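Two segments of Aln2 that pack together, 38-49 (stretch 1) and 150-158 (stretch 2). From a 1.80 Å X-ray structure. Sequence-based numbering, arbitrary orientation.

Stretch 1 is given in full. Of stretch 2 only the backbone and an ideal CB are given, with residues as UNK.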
# COMPACT_ATOMS: atom_id res chain seq x y z
N VAL A 38 -9.54 9.17 -6.13
CA VAL A 38 -9.38 8.13 -7.13
C VAL A 38 -8.46 8.62 -8.24
O VAL A 38 -7.58 7.88 -8.70
CB VAL A 38 -10.75 7.71 -7.67
CG1 VAL A 38 -10.64 6.81 -8.90
CG2 VAL A 38 -11.54 6.98 -6.57
N GLU A 39 -8.64 9.86 -8.69
CA GLU A 39 -7.81 10.42 -9.76
C GLU A 39 -6.34 10.42 -9.38
O GLU A 39 -5.47 10.12 -10.22
CB GLU A 39 -8.27 11.83 -10.08
CG GLU A 39 -7.63 12.39 -11.32
CD GLU A 39 -8.08 13.78 -11.66
OE1 GLU A 39 -8.70 14.47 -10.80
OE2 GLU A 39 -7.81 14.17 -12.82
N VAL A 40 -6.04 10.78 -8.12
CA VAL A 40 -4.67 10.78 -7.62
C VAL A 40 -4.10 9.37 -7.59
O VAL A 40 -2.95 9.15 -8.01
CB VAL A 40 -4.62 11.45 -6.23
CG1 VAL A 40 -3.26 11.25 -5.56
CG2 VAL A 40 -4.92 12.94 -6.34
N THR A 41 -4.87 8.39 -7.11
CA THR A 41 -4.31 7.03 -7.07
C THR A 41 -3.97 6.54 -8.47
O THR A 41 -2.98 5.82 -8.66
CB THR A 41 -5.26 6.01 -6.43
OG1 THR A 41 -6.38 5.71 -7.29
CG2 THR A 41 -5.75 6.46 -5.05
N GLN A 42 -4.78 6.91 -9.45
CA GLN A 42 -4.56 6.44 -10.82
C GLN A 42 -3.39 7.17 -11.46
O GLN A 42 -2.62 6.58 -12.22
CB GLN A 42 -5.84 6.61 -11.66
CG GLN A 42 -7.01 5.79 -11.11
CD GLN A 42 -6.64 4.33 -10.99
OE1 GLN A 42 -6.52 3.62 -11.99
NE2 GLN A 42 -6.34 3.92 -9.75
N PHE A 43 -3.25 8.47 -11.18
CA PHE A 43 -2.08 9.21 -11.65
C PHE A 43 -0.79 8.55 -11.18
O PHE A 43 0.13 8.31 -11.96
CB PHE A 43 -2.15 10.65 -11.16
CG PHE A 43 -0.91 11.45 -11.49
CD1 PHE A 43 -0.73 12.00 -12.75
CD2 PHE A 43 0.06 11.65 -10.52
CE1 PHE A 43 0.41 12.75 -13.02
CE2 PHE A 43 1.19 12.36 -10.80
CZ PHE A 43 1.37 12.91 -12.05
N TYR A 44 -0.71 8.25 -9.89
CA TYR A 44 0.54 7.72 -9.34
C TYR A 44 0.81 6.29 -9.80
O TYR A 44 1.96 5.92 -10.07
CB TYR A 44 0.47 7.78 -7.82
CG TYR A 44 0.74 9.11 -7.20
CD1 TYR A 44 1.83 9.88 -7.59
CD2 TYR A 44 -0.10 9.63 -6.24
CE1 TYR A 44 2.08 11.11 -7.01
CE2 TYR A 44 0.16 10.82 -5.64
CZ TYR A 44 1.22 11.58 -6.02
OH TYR A 44 1.48 12.79 -5.45
N ALA A 45 -0.25 5.47 -9.91
CA ALA A 45 -0.06 4.11 -10.40
C ALA A 45 0.55 4.15 -11.80
O ALA A 45 1.54 3.45 -12.09
CB ALA A 45 -1.40 3.36 -10.41
N ARG A 46 -0.02 4.98 -12.67
CA ARG A 46 0.49 5.07 -14.04
C ARG A 46 1.87 5.71 -14.06
O ARG A 46 2.77 5.28 -14.81
CB ARG A 46 -0.50 5.84 -14.90
CG ARG A 46 -1.86 5.04 -15.08
CD ARG A 46 -2.81 5.57 -16.08
NE ARG A 46 -3.65 4.46 -16.58
CZ ARG A 46 -4.78 4.05 -16.00
NH1 ARG A 46 -5.23 4.65 -14.91
NH2 ARG A 46 -5.47 3.05 -16.52
N GLN A 47 2.09 6.72 -13.22
CA GLN A 47 3.40 7.37 -13.22
C GLN A 47 4.50 6.40 -12.81
O GLN A 47 5.59 6.38 -13.42
CB GLN A 47 3.38 8.56 -12.27
CG GLN A 47 4.61 9.48 -12.38
CD GLN A 47 4.61 10.54 -11.31
OE1 GLN A 47 4.57 10.22 -10.11
NE2 GLN A 47 4.62 11.81 -11.73
N MET A 48 4.26 5.60 -11.76
CA MET A 48 5.30 4.69 -11.29
C MET A 48 5.42 3.48 -12.22
O MET A 48 6.52 2.95 -12.41
CB MET A 48 5.04 4.22 -9.85
CG MET A 48 5.28 5.26 -8.77
SD MET A 48 6.96 5.98 -8.83
CE MET A 48 6.51 7.40 -9.70
N HIS A 49 4.31 3.04 -12.83
CA HIS A 49 4.44 1.96 -13.81
C HIS A 49 5.40 2.36 -14.91
O HIS A 49 6.25 1.56 -15.33
CB HIS A 49 3.10 1.57 -14.44
CG HIS A 49 2.18 0.82 -13.51
ND1 HIS A 49 0.99 0.27 -13.94
CD2 HIS A 49 2.27 0.54 -12.19
CE1 HIS A 49 0.40 -0.34 -12.92
NE2 HIS A 49 1.14 -0.16 -11.84
N UNK A 150 -7.37 19.30 -18.11
CA UNK A 150 -8.27 18.39 -17.43
C UNK A 150 -7.62 17.22 -16.75
O UNK A 150 -8.32 16.43 -16.11
CB UNK A 150 -9.30 17.86 -18.43
N UNK A 151 -6.30 17.08 -16.85
CA UNK A 151 -5.63 15.89 -16.33
C UNK A 151 -4.58 16.34 -15.33
O UNK A 151 -3.98 17.40 -15.46
CB UNK A 151 -5.00 15.06 -17.45
N UNK A 152 -4.35 15.50 -14.33
CA UNK A 152 -3.32 15.82 -13.35
C UNK A 152 -1.92 15.67 -13.92
O UNK A 152 -1.64 14.77 -14.73
CB UNK A 152 -3.47 14.93 -12.12
N UNK A 153 -1.03 16.55 -13.46
CA UNK A 153 0.39 16.56 -13.78
C UNK A 153 1.17 16.89 -12.51
O UNK A 153 0.68 17.61 -11.63
CB UNK A 153 0.70 17.56 -14.89
N UNK A 154 2.40 16.41 -12.44
CA UNK A 154 3.29 16.74 -11.32
C UNK A 154 3.90 18.12 -11.52
O UNK A 154 4.42 18.43 -12.60
CB UNK A 154 4.39 15.69 -11.18
N UNK A 155 3.81 18.97 -10.49
CA UNK A 155 4.45 20.28 -10.48
C UNK A 155 5.70 20.35 -9.61
O UNK A 155 6.68 21.00 -9.98
CB UNK A 155 3.45 21.33 -10.00
N UNK A 156 5.68 19.66 -8.47
CA UNK A 156 6.75 19.69 -7.49
C UNK A 156 6.84 18.31 -6.89
O UNK A 156 5.81 17.66 -6.70
CB UNK A 156 6.52 20.75 -6.42
N UNK A 157 8.05 17.83 -6.64
CA UNK A 157 8.25 16.60 -5.87
C UNK A 157 9.45 16.86 -4.96
O UNK A 157 10.50 17.29 -5.44
CB UNK A 157 8.47 15.39 -6.77
N UNK A 158 9.29 16.61 -3.66
CA UNK A 158 10.39 16.76 -2.69
C UNK A 158 10.52 15.45 -1.92
O UNK A 158 9.57 15.01 -1.28
CB UNK A 158 10.15 17.93 -1.74

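Position 150 lies at the margin of the contact. Its phi is 91°, a value that by itself favours glycine, and no atom of the helix lies within 5.5 Å of the ideal CB. The residue is Gly150, whose carbonyl O lies 4.0 Å from Glu39 OE2.

At 151 the extended backbone begins, and CA-to-CB runs sideways, with Glu39 OE2 5.5 Å from the ideal CB. Many residues would do here, beta-branched ones among them because they favour strands. It is Val151, which barely touches the helix.

Position 152 points toward the helix at the place of closest register, its CA 6.9 Å from the CA of Phe43. The ideal CB is 4.1 Å from Phe43 CD1, and Val40 lies farther along the same surface. A medium-sized aliphatic side chain, leucine, isoleucine or methionine, would suit this. Leu152 fills the site: its CB packs on Phe43, while Leu152 CD1 reaches Val40 CG2 at 3.9 Å. The polar neighbour, Glu39, is served by the backbone instead, through a water that donates to Glu39 OE2 at 2.6 Å and accepts from Leu152 N at 2.9 Å.

At 153 CA-to-CB points away, as alternation in an extended strand would lead one to expect, so the helix places little restriction on the side chain and a polar or charged one is acceptable. Arg153 meets the helix mainly through its backbone, with CA 3.9 Å from Phe43 CE1.

Position 154 turns toward the helix again, but the room is small: the ideal CB is 3.9 Å from Gln47 NE2 and 4.2 Å from Phe43 CZ. The amide can donate, so a compact residue with an acceptor is attractive; serine or threonine would serve, and alanine would leave the donor unused here. Ser154 OG accepts from Gln47 NE2 at 3.1 Å and sits at the edge of the Phe43 ring, 3.5 Å from CZ.

The CB atoms of 155 and 156 are out of reach, so stretch 1 constrains neither side chain; they are Arg155 and Ser156. Psi at 155 is -37°, far from its neighbours' extended values; simple alternation fails, and 157, not 156, next faces the helix.

At 157 no atom of stretch 1 lies within 5.5 Å of the ideal CB. What remains is the acceptor Gln47 OE1, so a long donor, lysine or arginine, is suggested. Arg157 spans the gap, and two nitrogens share that oxygen: NH2 donates to Gln47 OE1 at 2.8 Å and NH1 to the same atom at 3.2 Å. Arg157 NH2 also lies at the edge of the Tyr44 ring, 3.4 Å from CE1.

Position 158 is out of reach, and Val158 simply suits a strand.

Stretch 2, residues 150-158: GVLRSRSRV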
# COMPACT_ATOMS: atom_id res chain seq x y z
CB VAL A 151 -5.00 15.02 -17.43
CG1 VAL A 151 -6.02 14.67 -18.50
CG2 VAL A 151 -3.80 15.72 -18.00
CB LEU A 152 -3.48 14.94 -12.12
CG LEU A 152 -4.63 15.28 -11.18
CD1 LEU A 152 -4.56 14.28 -10.00
CD2 LEU A 152 -4.60 16.71 -10.69
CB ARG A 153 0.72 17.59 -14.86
CG ARG A 153 -0.13 17.45 -16.12
CD ARG A 153 0.46 16.40 -17.09
NE ARG A 153 1.73 16.86 -17.65
CZ ARG A 153 1.86 17.76 -18.61
NH1 ARG A 153 0.80 18.30 -19.18
NH2 ARG A 153 3.08 18.12 -19.02
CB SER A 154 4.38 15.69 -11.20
OG SER A 154 3.98 14.57 -10.42
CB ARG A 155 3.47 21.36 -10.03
CG ARG A 155 4.08 22.75 -9.97
CD ARG A 155 3.01 23.83 -9.72
NE ARG A 155 2.88 24.17 -8.30
CZ ARG A 155 1.96 24.99 -7.81
NH1 ARG A 155 1.08 25.57 -8.62
NH2 ARG A 155 1.92 25.24 -6.51
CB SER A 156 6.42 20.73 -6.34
OG SER A 156 7.24 20.56 -5.20
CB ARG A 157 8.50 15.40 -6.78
CG ARG A 157 8.87 14.13 -6.02
CD ARG A 157 8.59 12.84 -6.77
NE ARG A 157 7.17 12.71 -6.97
CZ ARG A 157 6.57 11.98 -7.91
NH1 ARG A 157 7.29 11.23 -8.74
NH2 ARG A 157 5.24 12.01 -8.00
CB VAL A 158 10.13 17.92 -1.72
CG1 VAL A 158 11.25 18.03 -0.67
CG2 VAL A 158 9.96 19.25 -2.47
O HOH W 1 -5.99 13.05 -14.24
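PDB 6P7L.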